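Side-chain contacts in ATP-dependent RNA helicase HrpB (Escherichia coli, PDB 6EUD), which hydrolyses ATP to ADP and phosphate as a DEAH/RHA-type RNA helicase and binds single-stranded RNA: residues 148-151 / 152-155; 383-386 / 387-390; 395-399 / 400-404. All blocks are in the same frame, centred on the assembly; numbering follows the deposited sequence.

Contact 1: residues 148-151 / 152-155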
ATOM      1  N   GLY A 148       1.174 -25.224  15.296  1.00 69.81           N
ATOM      2  CA  GLY A 148       1.850 -25.417  16.574  1.00 70.93           C
ATOM      3  C   GLY A 148       1.377 -26.679  17.277  1.00 74.62           C
ATOM      4  O   GLY A 148       1.330 -27.752  16.668  1.00 78.34           O
ATOM      5  N   LEU A 149       1.022 -26.575  18.554  1.00 75.38           N
ATOM      6  CA  LEU A 149       0.402 -27.715  19.226  1.00 81.40           C
ATOM      7  C   LEU A 149      -1.030 -27.937  18.770  1.00 82.87           C
ATOM      8  O   LEU A 149      -1.488 -29.072  18.636  1.00 88.61           O
ATOM      9  CB  LEU A 149       0.401 -27.551  20.745  1.00 85.37           C
ATOM     10  CG  LEU A 149       1.627 -28.047  21.499  1.00 89.14           C
ATOM     11  CD1 LEU A 149       1.950 -29.500  21.092  1.00 87.64           C
ATOM     12  CD2 LEU A 149       2.769 -27.132  21.184  1.00 91.43           C
ATOM     13  N   ARG A 150      -1.738 -26.840  18.542  1.00 82.73           N
ATOM     14  CA  ARG A 150      -3.173 -26.908  18.329  1.00 80.50           C
ATOM     15  C   ARG A 150      -3.561 -27.521  16.983  1.00 82.35           C
ATOM     16  O   ARG A 150      -4.121 -26.846  16.130  1.00 80.95           O
ATOM     17  CB  ARG A 150      -3.782 -25.513  18.474  1.00 74.58           C
ATOM     18  CG  ARG A 150      -3.629 -24.893  19.871  1.00 70.56           C
ATOM     19  CD  ARG A 150      -4.239 -25.780  20.965  1.00 68.70           C
ATOM     20  NE  ARG A 150      -5.477 -26.421  20.518  1.00 66.26           N
ATOM     21  CZ  ARG A 150      -6.667 -25.825  20.472  1.00 64.89           C
ATOM     22  NH1 ARG A 150      -6.804 -24.554  20.837  1.00 62.14           N
ATOM     23  NH2 ARG A 150      -7.721 -26.498  20.036  1.00 64.25           N
ATOM     24  N   ASP A 151      -3.273 -28.811  16.810  1.00 85.48           N
ATOM     25  CA  ASP A 151      -3.663 -29.532  15.599  1.00 85.87           C
ATOM     26  C   ASP A 151      -5.076 -30.103  15.737  1.00 84.61           C
ATOM     27  O   ASP A 151      -5.530 -30.881  14.898  1.00 84.13           O
ATOM     28  CB  ASP A 151      -2.653 -30.648  15.269  1.00 92.49           C
ATOM     29  CG  ASP A 151      -2.540 -31.705  16.368  1.00 95.81           C
ATOM     30  OD1 ASP A 151      -2.887 -31.418  17.530  1.00 97.96           O
ATOM     31  OD2 ASP A 151      -2.099 -32.833  16.060  1.00 95.85           O
ATOM     32  N   ASP A 152      -5.758 -29.685  16.799  1.00 84.42           N
ATOM     33  CA  ASP A 152      -7.126 -30.095  17.110  1.00 81.05           C
ATOM     34  C   ASP A 152      -8.086 -28.938  16.893  1.00 75.05           C
ATOM     35  O   ASP A 152      -9.298 -29.120  16.826  1.00 72.57           O
ATOM     36  CB  ASP A 152      -7.222 -30.545  18.558  1.00 81.15           C
ATOM     37  CG  ASP A 152      -6.968 -29.405  19.521  1.00 80.72           C
ATOM     38  OD1 ASP A 152      -5.793 -29.012  19.696  1.00 79.23           O
ATOM     39  OD2 ASP A 152      -7.955 -28.868  20.067  1.00 82.70           O
ATOM     40  N   LEU A 153      -7.522 -27.736  16.839  1.00 74.66           N
ATOM     41  CA  LEU A 153      -8.296 -26.508  16.649  1.00 74.70           C
ATOM     42  C   LEU A 153      -8.875 -26.425  15.236  1.00 75.07           C
ATOM     43  O   LEU A 153      -8.148 -26.186  14.276  1.00 75.56           O
ATOM     44  CB  LEU A 153      -7.425 -25.277  16.938  1.00 70.98           C
ATOM     45  CG  LEU A 153      -8.034 -23.905  16.608  1.00 68.70           C
ATOM     46  CD1 LEU A 153      -9.197 -23.547  17.536  1.00 67.07           C
ATOM     47  CD2 LEU A 153      -6.962 -22.820  16.630  1.00 68.02           C
ATOM     48  N   LYS A 154     -10.185 -26.620  15.112  1.00 75.26           N
ATOM     49  CA  LYS A 154     -10.838 -26.629  13.801  1.00 70.06           C
ATOM     50  C   LYS A 154     -11.119 -25.204  13.352  1.00 66.96           C
ATOM     51  O   LYS A 154     -11.028 -24.276  14.155  1.00 62.54           O
ATOM     52  CB  LYS A 154     -12.132 -27.439  13.845  1.00 69.97           C
ATOM     53  CG  LYS A 154     -11.938 -28.869  14.283  1.00 75.70           C
ATOM     54  CD  LYS A 154     -13.266 -29.573  14.419  1.00 82.28           C
ATOM     55  CE  LYS A 154     -13.090 -30.981  14.956  1.00 87.79           C
ATOM     56  NZ  LYS A 154     -14.405 -31.669  15.107  1.00 92.16           N
ATOM     57  N   LEU A 155     -11.484 -25.033  12.083  1.00 67.13           N
ATOM     58  CA  LEU A 155     -11.642 -23.694  11.518  1.00 65.14           C
ATOM     59  C   LEU A 155     -12.702 -23.637  10.415  1.00 62.95           C
ATOM     60  O   LEU A 155     -12.563 -24.283   9.365  1.00 61.63           O
ATOM     61  CB  LEU A 155     -10.289 -23.206  10.982  1.00 65.91           C
ATOM     62  CG  LEU A 155     -10.159 -21.761  10.526  1.00 64.02           C
ATOM     63  CD1 LEU A 155     -10.499 -20.858  11.684  1.00 67.59           C
ATOM     64  CD2 LEU A 155      -8.757 -21.504  10.024  1.00 61.84           C
TER
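R150 reaches forward to the carboxylate of D152, two residues on, in a two-pronged salt bridge, from a chain already bent by the turn that begins at L149: L149 O accepts from D151 N at 2.6 Å, and R150 is itself the centre of an inverse gamma turn. With CG anti to its own carbonyl carbon (chi1 -63°) and further bends at chi2 and chi3, the arginine chain curls back on itself instead of running out straight, which brings the guanidinium alongside the acid. NE donates to D152 OD1 at 2.7 Å in an almost straight bond (165°); OD1 lies in the guanidinium plane, and NE meets it on the syn side, somewhat out of the carboxylate plane. The second prong, NH2 to D152 OD2, is modelled very short, so its exact length is doubtful. L153 CB sits over one face of the guanidinium, toward its NH2 corner, 3.3 Å from R150 NH2. D151 CB points away from the following residues, though its carboxylate swings back, OD1 4.4 Å from D152 OD1, a nearness of like charges that the arginine probably offsets. The turn joins helix 133-145 to strand 154-159: R150 also donates to the backbone oxygens of E116 and V120, while L153 packs on V145 of the helix and V123 of strand 120-125.

Contact 2: residues 383-386 / 387-390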
ATOM      1  N   GLN A 383      -0.498 -11.412  -0.284  1.00 52.13           N
ATOM      2  CA  GLN A 383       0.662 -10.922   0.445  1.00 55.39           C
ATOM      3  C   GLN A 383       0.590  -9.412   0.557  1.00 52.88           C
ATOM      4  O   GLN A 383       0.197  -8.742  -0.397  1.00 51.43           O
ATOM      5  CB  GLN A 383       1.961 -11.350  -0.251  1.00 63.46           C
ATOM      6  CG  GLN A 383       2.315 -12.828  -0.089  1.00 72.91           C
ATOM      7  CD  GLN A 383       3.076 -13.106   1.197  1.00 83.71           C
ATOM      8  OE1 GLN A 383       3.474 -12.179   1.904  1.00 89.83           O
ATOM      9  NE2 GLN A 383       3.295 -14.386   1.500  1.00 88.48           N
ATOM     10  N   PRO A 384       0.944  -8.872   1.734  1.00 51.46           N
ATOM     11  CA  PRO A 384       0.997  -7.419   1.915  1.00 50.52           C
ATOM     12  C   PRO A 384       1.975  -6.812   0.905  1.00 52.81           C
ATOM     13  O   PRO A 384       3.047  -7.383   0.705  1.00 55.68           O
ATOM     14  CB  PRO A 384       1.514  -7.250   3.350  1.00 49.56           C
ATOM     15  CG  PRO A 384       1.291  -8.540   4.017  1.00 49.49           C
ATOM     16  CD  PRO A 384       1.324  -9.604   2.957  1.00 50.43           C
ATOM     17  N   PRO A 385       1.609  -5.684   0.275  1.00 49.17           N
ATOM     18  CA  PRO A 385       2.447  -5.034  -0.746  1.00 47.04           C
ATOM     19  C   PRO A 385       3.743  -4.491  -0.152  1.00 50.31           C
ATOM     20  O   PRO A 385       3.712  -3.858   0.906  1.00 52.52           O
ATOM     21  CB  PRO A 385       1.577  -3.881  -1.252  1.00 43.96           C
ATOM     22  CG  PRO A 385       0.171  -4.209  -0.792  1.00 46.74           C
ATOM     23  CD  PRO A 385       0.327  -4.988   0.477  1.00 44.72           C
ATOM     24  N   VAL A 386       4.857  -4.725  -0.841  1.00 52.23           N
ATOM     25  CA  VAL A 386       6.183  -4.322  -0.384  1.00 48.74           C
ATOM     26  C   VAL A 386       6.254  -2.830  -0.075  1.00 46.22           C
ATOM     27  O   VAL A 386       6.740  -2.435   0.981  1.00 50.41           O
ATOM     28  CB  VAL A 386       7.254  -4.679  -1.441  1.00 51.50           C
ATOM     29  CG1 VAL A 386       8.661  -4.347  -0.937  1.00 50.74           C
ATOM     30  CG2 VAL A 386       7.152  -6.146  -1.799  1.00 56.09           C
ATOM     31  N   VAL A 387       5.753  -2.016  -0.998  1.00 42.85           N
ATOM     32  CA  VAL A 387       5.710  -0.561  -0.848  1.00 42.84           C
ATOM     33  C   VAL A 387       5.038  -0.088   0.441  1.00 42.35           C
ATOM     34  O   VAL A 387       5.529   0.825   1.098  1.00 47.85           O
ATOM     35  CB  VAL A 387       4.967   0.087  -2.058  1.00 42.94           C
ATOM     36  CG1 VAL A 387       4.648   1.577  -1.807  1.00 37.46           C
ATOM     37  CG2 VAL A 387       5.781  -0.097  -3.308  1.00 45.43           C
ATOM     38  N   ASN A 388       3.907  -0.691   0.791  1.00 41.23           N
ATOM     39  CA  ASN A 388       3.183  -0.284   1.990  1.00 39.15           C
ATOM     40  C   ASN A 388       3.811  -0.845   3.277  1.00 42.74           C
ATOM     41  O   ASN A 388       3.689  -0.238   4.350  1.00 43.42           O
ATOM     42  CB  ASN A 388       1.724  -0.695   1.878  1.00 35.45           C
ATOM     43  CG  ASN A 388       0.992   0.076   0.790  1.00 36.36           C
ATOM     44  OD1 ASN A 388       1.472   1.113   0.332  1.00 39.71           O
ATOM     45  ND2 ASN A 388      -0.176  -0.414   0.385  1.00 29.04           N
ATOM     46  N   LEU A 389       4.508  -1.978   3.160  1.00 41.17           N
ATOM     47  CA  LEU A 389       5.228  -2.538   4.293  1.00 42.45           C
ATOM     48  C   LEU A 389       6.416  -1.657   4.615  1.00 46.61           C
ATOM     49  O   LEU A 389       6.706  -1.396   5.784  1.00 49.52           O
ATOM     50  CB  LEU A 389       5.691  -3.960   4.003  1.00 42.19           C
ATOM     51  CG  LEU A 389       4.588  -5.020   3.975  1.00 41.56           C
ATOM     52  CD1 LEU A 389       5.152  -6.338   3.480  1.00 39.18           C
ATOM     53  CD2 LEU A 389       3.966  -5.194   5.363  1.00 41.33           C
ATOM     54  N   LEU A 390       7.098  -1.199   3.567  1.00 45.11           N
ATOM     55  CA  LEU A 390       8.217  -0.272   3.712  1.00 42.94           C
ATOM     56  C   LEU A 390       7.753   1.033   4.325  1.00 39.01           C
ATOM     57  O   LEU A 390       8.404   1.558   5.215  1.00 45.54           O
ATOM     58  CB  LEU A 390       8.888   0.001   2.362  1.00 45.84           C
ATOM     59  CG  LEU A 390      10.129  -0.830   2.039  1.00 54.67           C
ATOM     60  CD1 LEU A 390      11.249  -0.524   3.037  1.00 59.33           C
ATOM     61  CD2 LEU A 390       9.833  -2.337   1.994  1.00 57.54           C
TER
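The first turn of helix 386-398 illustrates how a helix can start without a polar side-chain cap: P385 occupies the N-cap position, and its backbone carbonyl opens the hydrogen-bonding pattern. P385 O accepts from L389 N at 3.0 Å, with the donor nearly along the C=O axis, and more weakly from N388 N. The next regular bond follows one residue later, L390 N to V386 O at 2.9 Å (163°). Side chains fill in around this backbone frame. L389 turns back on P384: its CG is anti to the carbonyl carbon (chi1 -72°), and from there the isopropyl fork straddles P384, with CD1 and CD2 each 3.8 Å from P384 CB. The same L389 CG lies 3.4 Å from P385 O, beside the carbonyl that its own amide is using. An alanine here is likely to open a gap against the P384 ring and leave that proline without its leucine cover. On another side of the turn V386 and L390 run alongside each other in the same direction, V386 CG1 meeting L390 CD2 at 3.7 Å. N388 ND2 comes to P385 CG at 4.0 Å, a loose approach. From the loop before helix 361-370, L360 touches L389 and I355 touches P384. The chemistry is thus divided: main-chain bonds set the helical path, whereas the apolar contact with L389 holds P384 against the turn, and P385, lacking both an N-H and a polar side chain, serves the helix through its carbonyl.

Contact 3: residues 395-399 / 400-404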
ATOM      1  N   LEU A 395       7.370   4.417   9.194  1.00 37.89           N
ATOM      2  CA  LEU A 395       6.557   5.063  10.224  1.00 35.18           C
ATOM      3  C   LEU A 395       6.875   4.544  11.633  1.00 38.59           C
ATOM      4  O   LEU A 395       6.979   5.330  12.575  1.00 40.56           O
ATOM      5  CB  LEU A 395       5.062   4.878   9.938  1.00 32.81           C
ATOM      6  CG  LEU A 395       4.105   5.327  11.062  1.00 33.14           C
ATOM      7  CD1 LEU A 395       4.314   6.803  11.466  1.00 26.40           C
ATOM      8  CD2 LEU A 395       2.655   5.109  10.650  1.00 30.12           C
ATOM      9  N   LEU A 396       7.011   3.225  11.775  1.00 37.23           N
ATOM     10  CA  LEU A 396       7.303   2.627  13.073  1.00 36.81           C
ATOM     11  C   LEU A 396       8.660   3.112  13.576  1.00 41.56           C
ATOM     12  O   LEU A 396       8.846   3.327  14.786  1.00 37.62           O
ATOM     13  CB  LEU A 396       7.255   1.090  12.992  1.00 35.35           C
ATOM     14  CG  LEU A 396       5.859   0.479  12.776  1.00 37.54           C
ATOM     15  CD1 LEU A 396       5.876  -1.027  12.918  1.00 38.17           C
ATOM     16  CD2 LEU A 396       4.844   1.054  13.754  1.00 29.04           C
ATOM     17  N   GLN A 397       9.596   3.309  12.646  1.00 42.85           N
ATOM     18  CA  GLN A 397      10.886   3.912  12.984  1.00 42.94           C
ATOM     19  C   GLN A 397      10.699   5.323  13.538  1.00 39.80           C
ATOM     20  O   GLN A 397      11.223   5.647  14.600  1.00 42.67           O
ATOM     21  CB  GLN A 397      11.805   3.924  11.765  1.00 45.76           C
ATOM     22  CG  GLN A 397      12.525   2.608  11.558  1.00 54.89           C
ATOM     23  CD  GLN A 397      12.965   2.369  10.122  1.00 63.24           C
ATOM     24  OE1 GLN A 397      12.740   3.197   9.235  1.00 67.41           O
ATOM     25  NE2 GLN A 397      13.571   1.209   9.882  1.00 66.18           N
ATOM     26  N   MET A 398       9.935   6.149  12.826  1.00 35.05           N
ATOM     27  CA  MET A 398       9.635   7.503  13.279  1.00 35.69           C
ATOM     28  C   MET A 398       9.072   7.500  14.709  1.00 37.24           C
ATOM     29  O   MET A 398       9.390   8.378  15.512  1.00 41.00           O
ATOM     30  CB  MET A 398       8.644   8.197  12.323  1.00 34.67           C
ATOM     31  CG  MET A 398       8.463   9.710  12.583  1.00 33.77           C
ATOM     32  SD  MET A 398       7.026  10.489  11.808  1.00 49.12           S
ATOM     33  CE  MET A 398       5.748  10.172  13.018  1.00 52.65           C
ATOM     34  N   LEU A 399       8.240   6.508  15.015  1.00 34.12           N
ATOM     35  CA  LEU A 399       7.561   6.427  16.305  1.00 31.90           C
ATOM     36  C   LEU A 399       8.433   5.824  17.401  1.00 36.81           C
ATOM     37  O   LEU A 399       8.031   5.769  18.559  1.00 37.49           O
ATOM     38  CB  LEU A 399       6.263   5.616  16.157  1.00 32.39           C
ATOM     39  CG  LEU A 399       5.221   6.233  15.200  1.00 32.95           C
ATOM     40  CD1 LEU A 399       4.054   5.287  14.997  1.00 31.55           C
ATOM     41  CD2 LEU A 399       4.747   7.634  15.690  1.00 26.69           C
ATOM     42  N   GLY A 400       9.624   5.362  17.025  1.00 40.01           N
ATOM     43  CA  GLY A 400      10.539   4.720  17.959  1.00 39.21           C
ATOM     44  C   GLY A 400      10.165   3.311  18.410  1.00 41.62           C
ATOM     45  O   GLY A 400      10.627   2.840  19.449  1.00 42.87           O
ATOM     46  N   ALA A 401       9.341   2.631  17.621  1.00 40.29           N
ATOM     47  CA  ALA A 401       8.837   1.309  17.975  1.00 42.22           C
ATOM     48  C   ALA A 401       9.811   0.177  17.604  1.00 49.25           C
ATOM     49  O   ALA A 401       9.673  -0.962  18.079  1.00 52.69           O
ATOM     50  CB  ALA A 401       7.475   1.079  17.298  1.00 35.35           C
ATOM     51  N   LEU A 402      10.790   0.482  16.756  1.00 45.60           N
ATOM     52  CA  LEU A 402      11.644  -0.561  16.208  1.00 47.33           C
ATOM     53  C   LEU A 402      13.047  -0.504  16.767  1.00 51.71           C
ATOM     54  O   LEU A 402      13.607   0.571  16.938  1.00 52.34           O
ATOM     55  CB  LEU A 402      11.716  -0.460  14.687  1.00 47.38           C
ATOM     56  CG  LEU A 402      10.473  -0.737  13.846  1.00 43.61           C
ATOM     57  CD1 LEU A 402      10.856  -0.627  12.382  1.00 43.85           C
ATOM     58  CD2 LEU A 402       9.898  -2.104  14.156  1.00 40.06           C
ATOM     59  N   GLU A 403      13.605  -1.673  17.043  1.00 56.18           N
ATOM     60  CA  GLU A 403      15.013  -1.810  17.388  1.00 64.54           C
ATOM     61  C   GLU A 403      15.616  -2.810  16.404  1.00 67.09           C
ATOM     62  O   GLU A 403      15.489  -4.031  16.569  1.00 67.59           O
ATOM     63  CB  GLU A 403      15.178  -2.274  18.836  1.00 75.50           C
ATOM     64  CG  GLU A 403      16.604  -2.440  19.312  1.00 87.50           C
ATOM     65  CD  GLU A 403      16.684  -3.055  20.705  1.00 97.33           C
ATOM     66  OE1 GLU A 403      17.807  -3.374  21.153  1.00108.49           O
ATOM     67  OE2 GLU A 403      15.629  -3.225  21.356  1.00 98.61           O
ATOM     68  N   GLY A 404      16.238  -2.290  15.352  1.00 66.21           N
ATOM     69  CA  GLY A 404      16.714  -3.142  14.281  1.00 67.44           C
ATOM     70  C   GLY A 404      15.548  -3.681  13.475  1.00 71.36           C
ATOM     71  O   GLY A 404      14.889  -2.930  12.754  1.00 73.15           O
TER
HETATM   72  O   HOH W   1      12.402   2.877  15.993  1.00 54.26           O
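L402 places CG anti to its own carbonyl carbon (chi1 -67°), and Q397 does the same (chi1 -83°); these torsions bring the branched end of the strand residue and the aliphatic part of the glutamine together, while L396 offers its CB. L402 CG rests 3.8 Å from L396 CB, and L402 CD1 crosses Q397, 3.7 Å from its CG. The chain can double back this way because G400 has positive phi and closes a Schellman motif. A401 N reaches L396 O at 3.0 Å, and G400 N reaches Q397 O at 2.9 Å, the latter donor standing well above the carbonyl plane. Any CB on G400 would run into L399 O, which adds to the case for glycine. A401 then turns its methyl toward the helix, CB 3.6 Å from L396 O. A water accepts from L402 N at 3.0 Å and bridges the strand to the helix end at Q397 O. Around them, L364 and M365 of helix 361-370 touch L396, and L368 touches L402. Amides beyond the last turn, and only weakly the water, thus give the L396 and Q397 carbonyls donors at the helix end, with L402 packed on L396 CB and the aliphatic part of Q397 as apolar cover beside these bonds.

The three contacts show local turns and helix ends built with different chemistry. Contact 1 is at the surface, about 32 Å from the centre of the chain, and relies on opposite charges; contacts 2 and 3 are partly buried and rely on main-chain bonds and apolar side chains. Those two share helix 386-398, contact 2 at its start and contact 3 at its end, with centres 16 Å apart and nearest atoms about 5 Å apart, yet they do not touch. Contact 1 belongs to a separate region, the helicase ATP-binding range, and leads into a strand of its sheet. The loop before helix 361-370 borders contact 2, and that helix itself borders contact 3, whereas contact 1 faces strand 120-125.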